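Local coordinates for protein putative xanthine dehydrogenase YAGS fad-binding subunit (Escherichia coli, PDB 5G5G) that probably oxidises aldehydes as the molybdenum-containing subunit of a periplasmic aldehyde oxidase of the xanthine dehydrogenase family, at residues 204-217 with 232-246. Numbering follows the deposited sequence.
Sequences LTLWTSNQMIDWCR and RIISPYIGGGFGGKL. With MCN (pterin cytosine dinucleotide), chain Y; MOS (dioxothiomolybdenum(VI) ion), chain Z.
Strand 204-208 and strand 232-234 run parallel, their segment axes 4.8 Å apart at 19°, and four backbone hydrogen bonds join Leu204, Leu206 and Thr208 to Arg232 and Ile234. Ile234 lies on the same side of the sheet as Trp207. Its CD1 sits over the indole face, a CH-pi contact 4.0 Å from the centroid of the five-membered ring. On the side bearing Leu206, Ile233 packs against helix 213-217. Its CD1 lies 3.8 Å from Cys216 SG, while CG1 meets CA and CB of Arg217.

Ser235 OG bridges the two segments: it donates to Thr208 O from above the carbonyl plane and accepts from Asn210 N. Lys245, extended beyond CG, brings its NZ to Ser209 OG (3.0 Å) and donates to it and to Gly240 O. Glu191 bonds to Ser209 OG through its carboxylate and to Lys245 NZ through its backbone O.

Gln211 N bonds almost straight to Lys245 O (2.9 Å, 177°). The Gln211 side chain extends beyond CG into the turns at 241-246. There OE1 accepts from Gly243 N in the carbonyl plane (3.0 Å) and from Lys245 N, tilted from that plane. This grip fixes the amide, and NE2 donates to O1 of the dioxothiomolybdenum ion at 3.0 Å, and also to Ser506 O. With an alanine here, the molybdenum-bound O1 would probably lose this donor, and the amides of Gly243 and Lys245 their shared acceptor. Leu246 CD2 packs against Gln211 NE2 and Met212 CE. Gly241 N and Phe242 N both bond to O4' of the pterin cytosine dinucleotide.

The arrangement is a beta-alpha-beta unit whose glycine-rich loop, as in the xanthine oxidase family, helps build the molybdenum cofactor site.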
ATOM      1  N   LEU C 204     -20.382  -6.278 -25.278  1.00 20.74           N
ATOM      2  CA  LEU C 204     -19.714  -5.419 -24.281  1.00 18.94           C
ATOM      3  C   LEU C 204     -18.221  -5.663 -24.353  1.00 18.37           C
ATOM      4  O   LEU C 204     -17.798  -6.833 -24.355  1.00 17.89           O
ATOM      5  CB  LEU C 204     -20.224  -5.823 -22.917  1.00 19.09           C
ATOM      6  CG  LEU C 204     -19.502  -5.310 -21.676  1.00 18.78           C
ATOM      7  CD1 LEU C 204     -19.556  -3.785 -21.563  1.00 18.70           C
ATOM      8  CD2 LEU C 204     -20.049  -5.926 -20.421  1.00 19.01           C
ATOM      9  N   THR C 205     -17.420  -4.603 -24.367  1.00 17.68           N
ATOM     10  CA  THR C 205     -16.006  -4.725 -24.110  1.00 17.18           C
ATOM     11  C   THR C 205     -15.696  -3.982 -22.837  1.00 15.92           C
ATOM     12  O   THR C 205     -16.152  -2.849 -22.665  1.00 15.91           O
ATOM     13  CB  THR C 205     -15.164  -4.157 -25.295  1.00 17.55           C
ATOM     14  OG1 THR C 205     -15.615  -4.814 -26.498  1.00 19.99           O
ATOM     15  CG2 THR C 205     -13.686  -4.420 -25.105  1.00 17.38           C
ATOM     16  N   LEU C 206     -14.990  -4.635 -21.909  1.00 14.61           N
ATOM     17  CA  LEU C 206     -14.625  -4.044 -20.623  1.00 13.95           C
ATOM     18  C   LEU C 206     -13.116  -4.078 -20.506  1.00 13.82           C
ATOM     19  O   LEU C 206     -12.513  -5.173 -20.500  1.00 14.03           O
ATOM     20  CB  LEU C 206     -15.246  -4.813 -19.455  1.00 14.12           C
ATOM     21  CG  LEU C 206     -15.144  -4.064 -18.117  1.00 14.08           C
ATOM     22  CD1 LEU C 206     -16.310  -3.075 -17.950  1.00 14.30           C
ATOM     23  CD2 LEU C 206     -15.097  -4.985 -16.928  1.00 14.60           C
ATOM     24  N   TRP C 207     -12.517  -2.909 -20.385  1.00 12.64           N
ATOM     25  CA  TRP C 207     -11.121  -2.771 -20.016  1.00 12.28           C
ATOM     26  C   TRP C 207     -11.139  -2.640 -18.508  1.00 12.24           C
ATOM     27  O   TRP C 207     -11.899  -1.831 -17.929  1.00 12.18           O
ATOM     28  CB  TRP C 207     -10.533  -1.512 -20.610  1.00 12.22           C
ATOM     29  CG  TRP C 207     -10.355  -1.552 -22.120  1.00 12.77           C
ATOM     30  CD1 TRP C 207      -9.207  -1.794 -22.787  1.00 12.79           C
ATOM     31  CD2 TRP C 207     -11.359  -1.339 -23.130  1.00 13.70           C
ATOM     32  NE1 TRP C 207      -9.409  -1.726 -24.157  1.00 13.47           N
ATOM     33  CE2 TRP C 207     -10.721  -1.438 -24.394  1.00 13.87           C
ATOM     34  CE3 TRP C 207     -12.735  -1.006 -23.099  1.00 14.30           C
ATOM     35  CZ2 TRP C 207     -11.410  -1.251 -25.620  1.00 15.27           C
ATOM     36  CZ3 TRP C 207     -13.416  -0.888 -24.308  1.00 15.24           C
ATOM     37  CH2 TRP C 207     -12.767  -0.980 -25.553  1.00 15.80           C
ATOM     38  N   THR C 208     -10.318  -3.426 -17.831  1.00 11.80           N
ATOM     39  CA  THR C 208     -10.440  -3.474 -16.382  1.00 11.92           C
ATOM     40  C   THR C 208      -9.103  -3.830 -15.748  1.00 11.21           C
ATOM     41  O   THR C 208      -8.083  -3.965 -16.455  1.00 10.90           O
ATOM     42  CB  THR C 208     -11.569  -4.495 -15.984  1.00 12.25           C
ATOM     43  OG1 THR C 208     -11.918  -4.387 -14.590  1.00 12.17           O
ATOM     44  CG2 THR C 208     -11.131  -5.903 -16.310  1.00 12.57           C
ATOM     45  N   SER C 209      -9.124  -3.948 -14.412  1.00 10.93           N
ATOM     46  CA  SER C 209      -7.963  -4.296 -13.609  1.00 11.49           C
ATOM     47  C   SER C 209      -8.376  -5.562 -12.831  1.00 11.87           C
ATOM     48  O   SER C 209      -9.154  -5.479 -11.894  1.00 12.25           O
ATOM     49  CB  SER C 209      -7.587  -3.129 -12.668  1.00 11.67           C
ATOM     50  OG  SER C 209      -6.353  -3.389 -12.012  1.00 11.85           O
ATOM     51  N   ASN C 210      -7.980  -6.737 -13.347  1.00 11.64           N
ATOM     52  CA  ASN C 210      -8.502  -7.987 -12.833  1.00 11.63           C
ATOM     53  C   ASN C 210      -7.443  -9.081 -13.015  1.00 11.61           C
ATOM     54  O   ASN C 210      -6.859  -9.177 -14.079  1.00 12.21           O
ATOM     55  CB  ASN C 210      -9.823  -8.334 -13.522  1.00 12.06           C
ATOM     56  CG  ASN C 210     -10.592  -9.422 -12.793  1.00 12.71           C
ATOM     57  OD1 ASN C 210     -10.127 -10.546 -12.697  1.00 13.50           O
ATOM     58  ND2 ASN C 210     -11.741  -9.084 -12.220  1.00 12.96           N
ATOM     59  N   GLN C 211      -7.268  -9.917 -11.991  1.00 10.95           N
ATOM     60  CA  GLN C 211      -6.284 -10.987 -11.976  1.00 10.93           C
ATOM     61  C   GLN C 211      -6.750 -12.228 -12.774  1.00 11.89           C
ATOM     62  O   GLN C 211      -5.900 -13.077 -13.127  1.00 11.72           O
ATOM     63  CB  GLN C 211      -6.026 -11.430 -10.529  1.00 10.59           C
ATOM     64  CG  GLN C 211      -5.437 -10.355  -9.609  1.00 10.53           C
ATOM     65  CD  GLN C 211      -5.293 -10.729  -8.151  1.00 10.68           C
ATOM     66  OE1 GLN C 211      -5.585  -9.947  -7.241  1.00 10.08           O
ATOM     67  NE2 GLN C 211      -4.846 -11.964  -7.916  1.00 11.89           N
ATOM     68  N   MET C 212      -8.053 -12.368 -12.983  1.00 12.27           N
ATOM     69  CA  MET C 212      -8.681 -13.629 -13.446  1.00 13.16           C
ATOM     70  C   MET C 212      -9.655 -13.338 -14.564  1.00 13.43           C
ATOM     71  O   MET C 212     -10.813 -13.026 -14.316  1.00 12.72           O
ATOM     72  CB  MET C 212      -9.410 -14.297 -12.285  1.00 14.81           C
ATOM     73  CG  MET C 212      -8.542 -14.738 -11.123  1.00 15.79           C
ATOM     74  SD  MET C 212      -7.676 -16.243 -11.653  1.00 19.89           S
ATOM     75  CE  MET C 212      -6.817 -16.751 -10.226  1.00 20.99           C
ATOM     76  N   ILE C 213      -9.157 -13.349 -15.797  1.00 13.20           N
ATOM     77  CA  ILE C 213      -9.868 -12.810 -16.961  1.00 13.54           C
ATOM     78  C   ILE C 213     -11.107 -13.643 -17.187  1.00 13.96           C
ATOM     79  O   ILE C 213     -12.197 -13.096 -17.403  1.00 13.41           O
ATOM     80  CB  ILE C 213      -9.000 -12.822 -18.237  1.00 14.24           C
ATOM     81  CG1 ILE C 213      -7.812 -11.838 -18.128  1.00 15.29           C
ATOM     82  CG2 ILE C 213      -9.813 -12.529 -19.511  1.00 15.13           C
ATOM     83  CD1 ILE C 213      -8.240 -10.359 -18.136  1.00 16.42           C
ATOM     84  N   ASP C 214     -10.948 -14.971 -17.137  1.00 14.36           N
ATOM     85  CA  ASP C 214     -12.118 -15.816 -17.473  1.00 15.94           C
ATOM     86  C   ASP C 214     -13.206 -15.728 -16.394  1.00 15.91           C
ATOM     87  O   ASP C 214     -14.395 -15.689 -16.727  1.00 16.80           O
ATOM     88  CB  ASP C 214     -11.711 -17.265 -17.713  1.00 16.83           C
ATOM     89  CG  ASP C 214     -12.836 -18.084 -18.312  1.00 18.60           C
ATOM     90  OD1 ASP C 214     -13.345 -17.768 -19.407  1.00 19.09           O
ATOM     91  OD2 ASP C 214     -13.145 -19.108 -17.688  1.00 19.39           O
ATOM     92  N   TRP C 215     -12.824 -15.684 -15.117  1.00 15.39           N
ATOM     93  CA  TRP C 215     -13.804 -15.565 -14.029  1.00 15.43           C
ATOM     94  C   TRP C 215     -14.521 -14.236 -14.179  1.00 15.83           C
ATOM     95  O   TRP C 215     -15.731 -14.159 -13.974  1.00 15.65           O
ATOM     96  CB  TRP C 215     -13.142 -15.537 -12.664  1.00 15.81           C
ATOM     97  CG  TRP C 215     -12.563 -16.859 -12.214  1.00 16.79           C
ATOM     98  CD1 TRP C 215     -12.610 -18.065 -12.859  1.00 18.60           C
ATOM     99  CD2 TRP C 215     -11.898 -17.068 -10.980  1.00 17.34           C
ATOM    100  NE1 TRP C 215     -11.931 -19.027 -12.088  1.00 19.24           N
ATOM    101  CE2 TRP C 215     -11.534 -18.435 -10.911  1.00 18.05           C
ATOM    102  CE3 TRP C 215     -11.560 -16.223  -9.921  1.00 16.74           C
ATOM    103  CZ2 TRP C 215     -10.881 -18.976  -9.793  1.00 18.12           C
ATOM    104  CZ3 TRP C 215     -10.914 -16.764  -8.812  1.00 17.07           C
ATOM    105  CH2 TRP C 215     -10.543 -18.116  -8.780  1.00 17.10           C
ATOM    106  N   CYS C 216     -13.758 -13.191 -14.490  1.00 14.77           N
ATOM    107  CA  CYS C 216     -14.379 -11.835 -14.708  1.00 15.14           C
ATOM    108  C   CYS C 216     -15.444 -11.900 -15.773  1.00 15.35           C
ATOM    109  O   CYS C 216     -16.576 -11.416 -15.599  1.00 15.13           O
ATOM    110  CB  CYS C 216     -13.297 -10.826 -15.090  1.00 14.89           C
ATOM    111  SG  CYS C 216     -13.875  -9.114 -15.308  1.00 16.99           S
ATOM    112  N   ARG C 217     -15.099 -12.483 -16.906  1.00 15.11           N
ATOM    113  CA  ARG C 217     -16.027 -12.565 -18.011  1.00 16.89           C
ATOM    114  C   ARG C 217     -17.331 -13.307 -17.632  1.00 17.23           C
ATOM    115  O   ARG C 217     -18.467 -12.839 -17.884  1.00 16.69           O
ATOM    116  CB  ARG C 217     -15.354 -13.259 -19.172  1.00 18.22           C
ATOM    117  CG  ARG C 217     -16.093 -13.152 -20.479  1.00 21.16           C
ATOM    118  CD  ARG C 217     -15.414 -14.056 -21.457  1.00 24.23           C
ATOM    119  NE  ARG C 217     -16.170 -14.241 -22.658  1.00 27.84           N
ATOM    120  CZ  ARG C 217     -16.009 -15.252 -23.498  1.00 32.61           C
ATOM    121  NH1 ARG C 217     -15.125 -16.212 -23.241  1.00 34.76           N
ATOM    122  NH2 ARG C 217     -16.767 -15.312 -24.584  1.00 35.07           N
ATOM    123  N   ARG C 232     -16.258  -9.254 -23.732  1.00 19.40           N
ATOM    124  CA  ARG C 232     -14.848  -9.337 -23.939  1.00 18.94           C
ATOM    125  C   ARG C 232     -14.226  -8.544 -22.777  1.00 17.81           C
ATOM    126  O   ARG C 232     -14.618  -7.419 -22.512  1.00 16.78           O
ATOM    127  CB  ARG C 232     -14.375  -8.778 -25.274  1.00 19.74           C
ATOM    128  CG  ARG C 232     -12.858  -8.845 -25.489  1.00 20.22           C
ATOM    129  CD  ARG C 232     -12.455  -8.398 -26.877  1.00 21.64           C
ATOM    130  NE  ARG C 232     -11.005  -8.328 -27.077  1.00 21.21           N
ATOM    131  CZ  ARG C 232     -10.414  -7.863 -28.167  1.00 22.26           C
ATOM    132  NH1 ARG C 232     -11.107  -7.333 -29.190  1.00 24.51           N
ATOM    133  NH2 ARG C 232      -9.107  -7.873 -28.267  1.00 22.12           N
ATOM    134  N   ILE C 233     -13.261  -9.172 -22.100  1.00 15.67           N
ATOM    135  CA  ILE C 233     -12.557  -8.548 -20.991  1.00 15.32           C
ATOM    136  C   ILE C 233     -11.091  -8.317 -21.404  1.00 15.15           C
ATOM    137  O   ILE C 233     -10.432  -9.243 -21.939  1.00 14.64           O
ATOM    138  CB  ILE C 233     -12.616  -9.477 -19.736  1.00 15.32           C
ATOM    139  CG1 ILE C 233     -14.048  -9.820 -19.296  1.00 15.91           C
ATOM    140  CG2 ILE C 233     -11.808  -8.900 -18.599  1.00 15.01           C
ATOM    141  CD1 ILE C 233     -14.919  -8.625 -18.964  1.00 15.99           C
ATOM    142  N   ILE C 234     -10.546  -7.145 -21.043  1.00 13.91           N
ATOM    143  CA  ILE C 234      -9.198  -6.729 -21.400  1.00 13.93           C
ATOM    144  C   ILE C 234      -8.491  -6.164 -20.168  1.00 13.12           C
ATOM    145  O   ILE C 234      -9.010  -5.276 -19.539  1.00 12.60           O
ATOM    146  CB  ILE C 234      -9.251  -5.649 -22.532  1.00 13.99           C
ATOM    147  CG1 ILE C 234      -9.951  -6.253 -23.741  1.00 15.18           C
ATOM    148  CG2 ILE C 234      -7.875  -5.130 -22.835  1.00 14.05           C
ATOM    149  CD1 ILE C 234     -10.205  -5.288 -24.868  1.00 16.41           C
ATOM    150  N   SER C 235      -7.380  -6.802 -19.759  1.00 12.35           N
ATOM    151  CA  SER C 235      -6.580  -6.334 -18.645  1.00 12.00           C
ATOM    152  C   SER C 235      -5.084  -6.725 -18.826  1.00 12.20           C
ATOM    153  O   SER C 235      -4.577  -7.613 -18.109  1.00 12.34           O
ATOM    154  CB  SER C 235      -7.175  -6.919 -17.350  1.00 11.95           C
ATOM    155  OG  SER C 235      -6.681  -6.213 -16.238  1.00 12.12           O
ATOM    156  N   PRO C 236      -4.383  -6.087 -19.772  1.00 12.29           N
ATOM    157  CA  PRO C 236      -3.000  -6.482 -20.074  1.00 12.34           C
ATOM    158  C   PRO C 236      -2.001  -6.011 -19.049  1.00 11.79           C
ATOM    159  O   PRO C 236      -0.937  -6.610 -18.911  1.00 11.62           O
ATOM    160  CB  PRO C 236      -2.748  -5.853 -21.479  1.00 12.84           C
ATOM    161  CG  PRO C 236      -3.649  -4.637 -21.491  1.00 12.82           C
ATOM    162  CD  PRO C 236      -4.893  -5.105 -20.768  1.00 12.67           C
ATOM    163  N   TYR C 237      -2.324  -4.928 -18.347  1.00 11.98           N
ATOM    164  CA  TYR C 237      -1.497  -4.372 -17.257  1.00 11.81           C
ATOM    165  C   TYR C 237      -2.349  -4.059 -16.038  1.00 11.97           C
ATOM    166  O   TYR C 237      -3.382  -3.389 -16.151  1.00 11.71           O
ATOM    167  CB  TYR C 237      -0.710  -3.117 -17.691  1.00 12.35           C
ATOM    168  CG  TYR C 237       0.197  -3.423 -18.829  1.00 12.79           C
ATOM    169  CD1 TYR C 237       1.367  -4.118 -18.621  1.00 13.33           C
ATOM    170  CD2 TYR C 237      -0.176  -3.105 -20.143  1.00 13.82           C
ATOM    171  CE1 TYR C 237       2.184  -4.475 -19.686  1.00 14.64           C
ATOM    172  CE2 TYR C 237       0.628  -3.480 -21.203  1.00 15.21           C
ATOM    173  CZ  TYR C 237       1.792  -4.170 -20.945  1.00 15.59           C
ATOM    174  OH  TYR C 237       2.567  -4.526 -21.999  1.00 20.25           O
ATOM    175  N   ILE C 238      -1.924  -4.565 -14.883  1.00 11.48           N
ATOM    176  CA  ILE C 238      -2.664  -4.466 -13.617  1.00 11.26           C
ATOM    177  C   ILE C 238      -1.682  -3.906 -12.605  1.00 10.80           C
ATOM    178  O   ILE C 238      -0.586  -4.455 -12.437  1.00 10.33           O
ATOM    179  CB  ILE C 238      -3.145  -5.830 -13.153  1.00 12.22           C
ATOM    180  CG1 ILE C 238      -4.200  -6.323 -14.121  1.00 13.55           C
ATOM    181  CG2 ILE C 238      -3.712  -5.800 -11.719  1.00 12.09           C
ATOM    182  CD1 ILE C 238      -3.982  -7.666 -14.653  1.00 14.99           C
ATOM    183  N   GLY C 239      -2.053  -2.808 -11.968  1.00  9.75           N
ATOM    184  CA  GLY C 239      -1.238  -2.148 -11.024  1.00  9.69           C
ATOM    185  C   GLY C 239      -1.373  -2.779  -9.653  1.00 10.06           C
ATOM    186  O   GLY C 239      -1.639  -2.079  -8.656  1.00 10.57           O
ATOM    187  N   GLY C 240      -1.074  -4.083  -9.569  1.00  9.86           N
ATOM    188  CA  GLY C 240      -1.139  -4.791  -8.305  1.00  9.81           C
ATOM    189  C   GLY C 240      -2.534  -5.266  -7.976  1.00  9.92           C
ATOM    190  O   GLY C 240      -3.532  -4.668  -8.401  1.00  9.61           O
ATOM    191  N   GLY C 241      -2.630  -6.359  -7.213  1.00 10.04           N
ATOM    192  CA  GLY C 241      -3.920  -6.884  -6.766  1.00  9.74           C
ATOM    193  C   GLY C 241      -3.862  -7.563  -5.392  1.00  9.77           C
ATOM    194  O   GLY C 241      -4.662  -7.256  -4.502  1.00 10.55           O
ATOM    195  N   PHE C 242      -2.917  -8.468  -5.261  1.00  9.64           N
ATOM    196  CA  PHE C 242      -2.657  -9.172  -3.994  1.00  9.40           C
ATOM    197  C   PHE C 242      -3.875  -9.935  -3.467  1.00  9.78           C
ATOM    198  O   PHE C 242      -4.030 -10.137  -2.241  1.00 10.69           O
ATOM    199  CB  PHE C 242      -2.081  -8.225  -2.931  1.00  9.87           C
ATOM    200  CG  PHE C 242      -0.992  -7.374  -3.443  1.00  9.85           C
ATOM    201  CD1 PHE C 242       0.276  -7.902  -3.684  1.00  9.59           C
ATOM    202  CD2 PHE C 242      -1.241  -6.038  -3.828  1.00 10.11           C
ATOM    203  CE1 PHE C 242       1.282  -7.115  -4.231  1.00 10.57           C
ATOM    204  CE2 PHE C 242      -0.242  -5.258  -4.363  1.00 10.57           C
ATOM    205  CZ  PHE C 242       1.013  -5.800  -4.602  1.00 10.21           C
ATOM    206  N   GLY C 243      -4.740 -10.400  -4.373  1.00  9.17           N
ATOM    207  CA  GLY C 243      -5.996 -11.059  -4.014  1.00  9.56           C
ATOM    208  C   GLY C 243      -7.232 -10.194  -4.174  1.00  9.83           C
ATOM    209  O   GLY C 243      -8.321 -10.705  -4.394  1.00  9.95           O
ATOM    210  N   GLY C 244      -7.017  -8.902  -4.053  1.00  9.40           N
ATOM    211  CA  GLY C 244      -8.075  -7.915  -4.114  1.00  9.47           C
ATOM    212  C   GLY C 244      -8.718  -7.717  -5.457  1.00  9.79           C
ATOM    213  O   GLY C 244      -9.757  -7.025  -5.591  1.00 10.29           O
ATOM    214  N   LYS C 245      -8.093  -8.254  -6.487  1.00  9.96           N
ATOM    215  CA  LYS C 245      -8.611  -8.178  -7.835  1.00 10.56           C
ATOM    216  C   LYS C 245      -8.817  -9.541  -8.446  1.00 10.64           C
ATOM    217  O   LYS C 245      -8.931  -9.666  -9.641  1.00 10.38           O
ATOM    218  CB  LYS C 245      -7.684  -7.304  -8.702  1.00 10.54           C
ATOM    219  CG  LYS C 245      -7.732  -5.832  -8.283  1.00 10.46           C
ATOM    220  CD  LYS C 245      -6.736  -5.014  -9.056  1.00 10.22           C
ATOM    221  CE  LYS C 245      -6.589  -3.595  -8.491  1.00 10.31           C
ATOM    222  NZ  LYS C 245      -5.563  -2.765  -9.201  1.00 10.27           N
ATOM    223  N   LEU C 246      -8.974 -10.570  -7.620  1.00 10.15           N
ATOM    224  CA  LEU C 246      -9.401 -11.863  -8.101  1.00 10.50           C
ATOM    225  C   LEU C 246     -10.788 -11.903  -8.641  1.00 11.08           C
ATOM    226  O   LEU C 246     -11.085 -12.766  -9.450  1.00 11.80           O
ATOM    227  CB  LEU C 246      -9.388 -12.920  -6.971  1.00 10.36           C
ATOM    228  CG  LEU C 246      -8.024 -13.389  -6.514  1.00 10.67           C
ATOM    229  CD1 LEU C 246      -8.150 -14.066  -5.176  1.00 10.70           C
ATOM    230  CD2 LEU C 246      -7.408 -14.292  -7.556  1.00 11.30           C
TER
HETATM  231  N1  MCN Y 921       8.299 -17.364 -10.420  1.00 10.61           N
HETATM  232  C2  MCN Y 921       9.538 -17.834 -11.047  1.00 10.31           C
HETATM  233  N3  MCN Y 921       9.533 -19.336 -10.767  1.00 10.44           N
HETATM  234  C4  MCN Y 921       8.756 -20.120 -10.037  1.00 10.65           C
HETATM  235  C5  MCN Y 921       7.497 -19.423  -9.602  1.00 10.58           C
HETATM  236  C6  MCN Y 921       7.380 -18.136  -9.747  1.00 10.31           C
HETATM  237  O2  MCN Y 921      10.312 -17.279 -11.632  1.00 10.67           O
HETATM  238  N4  MCN Y 921       8.898 -21.366  -9.756  1.00 10.72           N
HETATM  239  C1' MCN Y 921       8.229 -15.911 -10.416  1.00 10.98           C
HETATM  240  C2D MCN Y 921       7.830 -15.343 -11.829  1.00 11.03           C
HETATM  241  O2' MCN Y 921       8.337 -14.018 -11.974  1.00 11.43           O
HETATM  242  C3' MCN Y 921       6.396 -15.359 -11.666  1.00 11.03           C
HETATM  243  C4D MCN Y 921       5.972 -14.902 -10.198  1.00 10.70           C
HETATM  244  O4D MCN Y 921       7.192 -15.479  -9.525  1.00 10.68           O
HETATM  245  O3' MCN Y 921       5.577 -14.531 -12.569  1.00 10.71           O
HETATM  246  C5' MCN Y 921       4.846 -15.387  -9.494  1.00 10.12           C
HETATM  247  O5' MCN Y 921       4.434 -16.671  -9.901  1.00  9.80           O
HETATM  248  PA  MCN Y 921       3.491 -17.473  -8.968  1.00  9.99           P
HETATM  249  O1A MCN Y 921       2.952 -18.642  -9.791  1.00 10.68           O
HETATM  250  O2A MCN Y 921       4.139 -17.697  -7.647  1.00 11.05           O
HETATM  251  O3A MCN Y 921       2.210 -16.414  -8.686  1.00 10.74           O
HETATM  252  PB  MCN Y 921       0.996 -16.222  -9.679  1.00 10.73           P
HETATM  253  O1B MCN Y 921      -0.063 -17.194  -9.383  1.00 10.42           O
HETATM  254  O2B MCN Y 921       1.506 -16.094 -11.077  1.00 11.19           O
HETATM  255  O3B MCN Y 921       0.604 -14.759  -9.257  1.00 10.06           O
HETATM  256  C10 MCN Y 921      -0.300 -14.556  -8.089  1.00  9.75           C
HETATM  257  C9' MCN Y 921       0.406 -14.149  -6.845  1.00  9.77           C
HETATM  258  C8' MCN Y 921      -0.712 -14.124  -5.666  1.00  9.95           C
HETATM  259  S8' MCN Y 921      -1.831 -15.362  -5.520  1.00  9.98           S
HETATM  260  C7' MCN Y 921      -0.787 -13.058  -5.034  1.00  9.79           C
HETATM  261  S7' MCN Y 921      -2.081 -12.762  -3.837  1.00  9.88           S
HETATM  262  C6' MCN Y 921       0.349 -11.989  -5.020  1.00  9.78           C
HETATM  263  C7  MCN Y 921       1.564 -12.656  -5.823  1.00  9.15           C
HETATM  264  O9' MCN Y 921       1.193 -13.097  -7.065  1.00  9.76           O
HETATM  265  N5' MCN Y 921      -0.237 -10.857  -5.913  1.00  9.12           N
HETATM  266  C4A MCN Y 921       0.704  -9.825  -6.456  1.00  9.51           C
HETATM  267  N8' MCN Y 921       2.558 -11.586  -6.054  1.00  9.39           N
HETATM  268  C4B MCN Y 921       2.167 -10.384  -6.526  1.00  9.53           C
HETATM  269  N1' MCN Y 921       3.149  -9.460  -6.884  1.00  9.54           N
HETATM  270  C2' MCN Y 921       2.859  -8.292  -7.599  1.00 10.12           C
HETATM  271  N2' MCN Y 921       3.727  -7.454  -7.909  1.00  9.93           N
HETATM  272  N3' MCN Y 921       1.563  -7.871  -7.490  1.00  9.78           N
HETATM  273  C4' MCN Y 921       0.411  -8.567  -7.160  1.00 10.23           C
HETATM  274  O4' MCN Y 921      -0.801  -8.286  -7.106  1.00  9.07           O
HETATM  275 MO   MOS Z 922      -3.591 -14.450  -4.283  1.00 12.91          MO
HETATM  276  S   MOS Z 922      -4.811 -14.102  -2.343  0.60 14.31           S
HETATM  277  O1  MOS Z 922      -4.726 -13.603  -5.374  1.00 12.77           O
HETATM  278  O2  MOS Z 922      -4.473 -16.338  -4.068  1.00 14.52           O
HETATM  279  O   HOH W   1     -12.513 -12.067 -11.743  1.00 11.42           O